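PDB 5LXZ: secreted protein from Streptomyces lividans TK24, which probably acts as a copper-radical oxidase of the galactose oxidase-like AA5 family, pairing a seven-bladed beta-propeller with further beta domains. Local coordinates for residues M343-V355 with M366-S380. The protein carries 1 engineered substitution. Numbering follows the deposited sequence.
Sequences MSDANMLETANTV and MVIGGGGVGESKLSS. With EDO (1,2-ethanediol), chain J.
E350 reaches across to the loop after strand 366-368 with its backbone and its side chain. G371 N donates to E350 O at 2.8 Å, and T351 OG1 also donates to that oxygen, which is thus gripped twice; the side chain of T351 lies about 9 Å from a bound copper. The extended side chain brings E350 OE1 to G374 N, 3.0 Å away, with the donor above the carboxylate plane, while OE2 lies against V373 CG1 and forms a salt bridge to R325. A lysine in its place would probably leave G374 N-H without this acceptor and set a second positive charge beside R325. Packing is close at G370, whose backbone angles and the nearby M348 O leave no room for a CB; one on G372 would clash with S376 OG. A352 CB, small enough for its spot, lies 3.4 Å from G369 O. S380 OG donates to D345 OD2 at 2.6 Å, and M348 SD lies 3.4 Å from S379 C. N353 and V355 pair with I368 and M366 as an antiparallel hairpin, the first two strands of a four-stranded propeller blade. On the face carrying T354 and V367, a chi1 of 173° turns V367 CG1 toward L349 CD2 (3.9 Å), leaving CG2 for M343 CE. The loose side is exposed, N347 ND2 meeting L378 CD1 at 3.7 Å; separately, water 1 links N347 O to V373 N. A backbone N-H and an arginine thus hold the buried E350 carboxylate, probably limiting its rotation.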
# COMPACT_ATOMS: atom_id res chain seq x y z
N MET A 343 9.93 5.04 17.45
CA MET A 343 9.15 3.93 16.93
C MET A 343 9.45 2.60 17.67
O MET A 343 10.54 2.07 17.55
CB MET A 343 9.40 3.74 15.43
CG MET A 343 8.69 2.54 14.83
SD MET A 343 6.91 2.68 14.69
CE MET A 343 6.81 3.86 13.32
N SER A 344 8.44 2.09 18.36
CA SER A 344 8.50 0.73 18.90
C SER A 344 8.43 -0.27 17.80
O SER A 344 7.77 -0.02 16.78
CB SER A 344 7.40 0.47 19.86
OG SER A 344 7.61 1.25 21.03
N ASP A 345 9.07 -1.44 17.94
CA ASP A 345 8.98 -2.49 16.89
C ASP A 345 9.42 -1.91 15.55
O ASP A 345 8.77 -2.11 14.53
CB ASP A 345 7.59 -3.16 16.82
CG ASP A 345 7.28 -3.96 18.08
OD1 ASP A 345 8.28 -4.33 18.75
OD2 ASP A 345 6.11 -4.25 18.31
N ALA A 346 10.54 -1.17 15.57
CA ALA A 346 11.06 -0.58 14.35
C ALA A 346 11.59 -1.64 13.39
O ALA A 346 11.76 -1.39 12.19
CB ALA A 346 12.12 0.43 14.68
N ASN A 347 11.79 -2.86 13.91
CA ASN A 347 12.12 -4.03 13.15
C ASN A 347 10.92 -4.79 12.60
O ASN A 347 11.08 -5.86 12.02
CB ASN A 347 13.00 -4.95 14.02
CG ASN A 347 12.30 -5.43 15.29
OD1 ASN A 347 11.41 -4.79 15.83
ND2 ASN A 347 12.73 -6.60 15.76
N MET A 348 9.72 -4.23 12.79
CA MET A 348 8.44 -4.86 12.38
C MET A 348 7.58 -3.82 11.71
O MET A 348 6.43 -3.62 12.11
CB MET A 348 7.70 -5.48 13.55
CG MET A 348 8.58 -6.44 14.31
SD MET A 348 7.58 -7.26 15.60
CE MET A 348 8.80 -7.57 16.86
N LEU A 349 8.15 -3.15 10.70
CA LEU A 349 7.40 -2.15 9.95
C LEU A 349 6.96 -2.64 8.58
O LEU A 349 6.04 -2.03 8.00
CB LEU A 349 8.27 -0.91 9.79
CG LEU A 349 8.45 -0.12 11.08
CD1 LEU A 349 9.51 0.98 10.88
CD2 LEU A 349 7.12 0.50 11.48
N GLU A 350 7.51 -3.73 8.07
CA GLU A 350 6.98 -4.29 6.83
C GLU A 350 5.58 -4.80 7.06
O GLU A 350 5.31 -5.50 8.04
CB GLU A 350 7.86 -5.43 6.33
CG GLU A 350 9.21 -4.93 5.79
CD GLU A 350 10.02 -5.96 5.01
OE1 GLU A 350 9.49 -7.05 4.67
OE2 GLU A 350 11.21 -5.65 4.71
N THR A 351 4.66 -4.49 6.15
CA THR A 351 3.27 -4.97 6.22
C THR A 351 2.45 -4.32 7.35
O THR A 351 1.37 -4.80 7.68
CB THR A 351 3.15 -6.52 6.19
OG1 THR A 351 3.40 -7.11 7.49
CG2 THR A 351 4.06 -7.11 5.16
N ALA A 352 2.95 -3.24 7.95
CA ALA A 352 2.18 -2.42 8.86
C ALA A 352 1.25 -1.50 8.09
O ALA A 352 1.53 -1.15 6.94
CB ALA A 352 3.12 -1.60 9.69
N ASN A 353 0.17 -1.07 8.72
CA ASN A 353 -0.68 -0.07 8.13
C ASN A 353 -0.33 1.28 8.73
O ASN A 353 0.25 1.37 9.83
CB ASN A 353 -2.17 -0.46 8.27
CG ASN A 353 -3.00 0.03 7.12
OD1 ASN A 353 -2.82 1.19 6.68
ND2 ASN A 353 -3.86 -0.78 6.59
N THR A 354 -0.71 2.35 8.03
CA THR A 354 -0.49 3.71 8.46
C THR A 354 -1.76 4.49 8.18
O THR A 354 -2.29 4.38 7.07
CB THR A 354 0.62 4.39 7.67
OG1 THR A 354 1.80 3.57 7.67
CG2 THR A 354 0.94 5.74 8.26
N VAL A 355 -2.17 5.30 9.14
CA VAL A 355 -3.34 6.18 8.99
C VAL A 355 -3.01 7.55 9.50
O VAL A 355 -2.42 7.68 10.59
CB VAL A 355 -4.55 5.62 9.80
CG1 VAL A 355 -5.74 6.52 9.71
CG2 VAL A 355 -4.95 4.25 9.27
N MET A 366 -0.70 7.20 12.78
CA MET A 366 -0.64 5.94 13.51
C MET A 366 -0.16 4.83 12.61
O MET A 366 -0.67 4.66 11.50
CB MET A 366 -1.98 5.60 14.10
CG MET A 366 -1.97 4.28 14.84
SD MET A 366 -3.62 3.69 15.32
CE MET A 366 -3.67 4.60 16.78
N VAL A 367 0.86 4.10 13.06
CA VAL A 367 1.39 2.91 12.43
C VAL A 367 0.93 1.69 13.24
O VAL A 367 1.00 1.72 14.47
CB VAL A 367 2.91 2.99 12.34
CG1 VAL A 367 3.47 1.70 11.85
CG2 VAL A 367 3.37 4.14 11.44
N ILE A 368 0.38 0.72 12.55
CA ILE A 368 -0.35 -0.36 13.17
C ILE A 368 0.24 -1.70 12.74
O ILE A 368 0.29 -2.01 11.56
CB ILE A 368 -1.84 -0.34 12.73
CG1 ILE A 368 -2.46 1.01 12.94
CG2 ILE A 368 -2.64 -1.42 13.45
CD1 ILE A 368 -3.74 1.25 12.20
N GLY A 369 0.64 -2.51 13.70
CA GLY A 369 1.07 -3.86 13.45
C GLY A 369 2.36 -3.91 12.62
O GLY A 369 3.20 -3.01 12.75
N GLY A 370 2.46 -4.92 11.76
CA GLY A 370 3.64 -5.16 10.99
C GLY A 370 4.35 -6.43 11.37
O GLY A 370 3.99 -7.11 12.32
N GLY A 371 5.31 -6.78 10.55
CA GLY A 371 6.13 -7.94 10.79
C GLY A 371 7.57 -7.74 10.44
O GLY A 371 7.99 -6.72 9.89
N GLY A 372 8.39 -8.73 10.81
CA GLY A 372 9.80 -8.63 10.53
C GLY A 372 10.10 -8.69 9.06
O GLY A 372 9.27 -9.09 8.24
N VAL A 373 11.31 -8.31 8.71
CA VAL A 373 11.65 -8.21 7.31
C VAL A 373 11.47 -9.57 6.59
O VAL A 373 11.75 -10.65 7.15
CB VAL A 373 13.08 -7.67 7.09
CG1 VAL A 373 13.17 -6.22 7.53
CG2 VAL A 373 14.13 -8.55 7.76
N GLY A 374 11.04 -9.51 5.34
CA GLY A 374 10.87 -10.70 4.52
C GLY A 374 9.90 -11.66 5.13
O GLY A 374 8.78 -11.27 5.47
N GLU A 375 10.32 -12.91 5.29
CA GLU A 375 9.44 -13.99 5.73
C GLU A 375 9.55 -14.25 7.21
O GLU A 375 9.20 -15.35 7.70
CB GLU A 375 9.69 -15.25 4.88
CG GLU A 375 9.43 -14.98 3.43
CD GLU A 375 9.82 -16.08 2.46
OE1 GLU A 375 10.10 -17.20 2.92
OE2 GLU A 375 9.93 -15.73 1.26
N SER A 376 10.01 -13.26 7.94
CA SER A 376 10.17 -13.36 9.37
C SER A 376 8.92 -13.80 10.09
O SER A 376 7.77 -13.44 9.71
CB SER A 376 10.55 -12.00 9.90
OG SER A 376 10.66 -11.91 11.31
N LYS A 377 9.13 -14.55 11.18
CA LYS A 377 8.04 -14.88 12.11
C LYS A 377 7.68 -13.78 13.07
O LYS A 377 6.70 -13.90 13.81
CB LYS A 377 8.39 -16.15 12.91
CG LYS A 377 8.48 -17.36 12.07
CD LYS A 377 8.33 -18.64 12.87
CE LYS A 377 7.95 -19.77 11.95
NZ LYS A 377 6.61 -19.54 11.35
N LEU A 378 8.46 -12.72 13.15
CA LEU A 378 8.13 -11.63 14.04
C LEU A 378 6.87 -10.90 13.56
O LEU A 378 6.73 -10.65 12.38
CB LEU A 378 9.28 -10.63 14.10
CG LEU A 378 10.65 -11.08 14.60
CD1 LEU A 378 11.64 -9.92 14.45
CD2 LEU A 378 10.50 -11.49 16.06
N SER A 379 6.02 -10.53 14.49
CA SER A 379 4.88 -9.64 14.22
C SER A 379 4.57 -8.78 15.41
O SER A 379 4.78 -9.17 16.56
CB SER A 379 3.68 -10.40 13.69
OG SER A 379 3.14 -11.26 14.68
N SER A 380 4.10 -7.54 15.14
CA SER A 380 3.91 -6.51 16.15
C SER A 380 2.44 -6.39 16.56
O SER A 380 1.56 -6.36 15.70
CB SER A 380 4.34 -5.15 15.60
OG SER A 380 4.17 -4.14 16.56
C1 EDO J . 7.81 -18.98 3.50
O1 EDO J . 8.75 -18.42 4.44
C2 EDO J . 7.58 -20.41 3.97
O2 EDO J . 6.81 -20.36 5.13
O HOH W 1 13.01 -7.39 10.96
O HOH W 2 10.01 -4.99 9.14
O HOH W 3 7.57 -8.86 5.39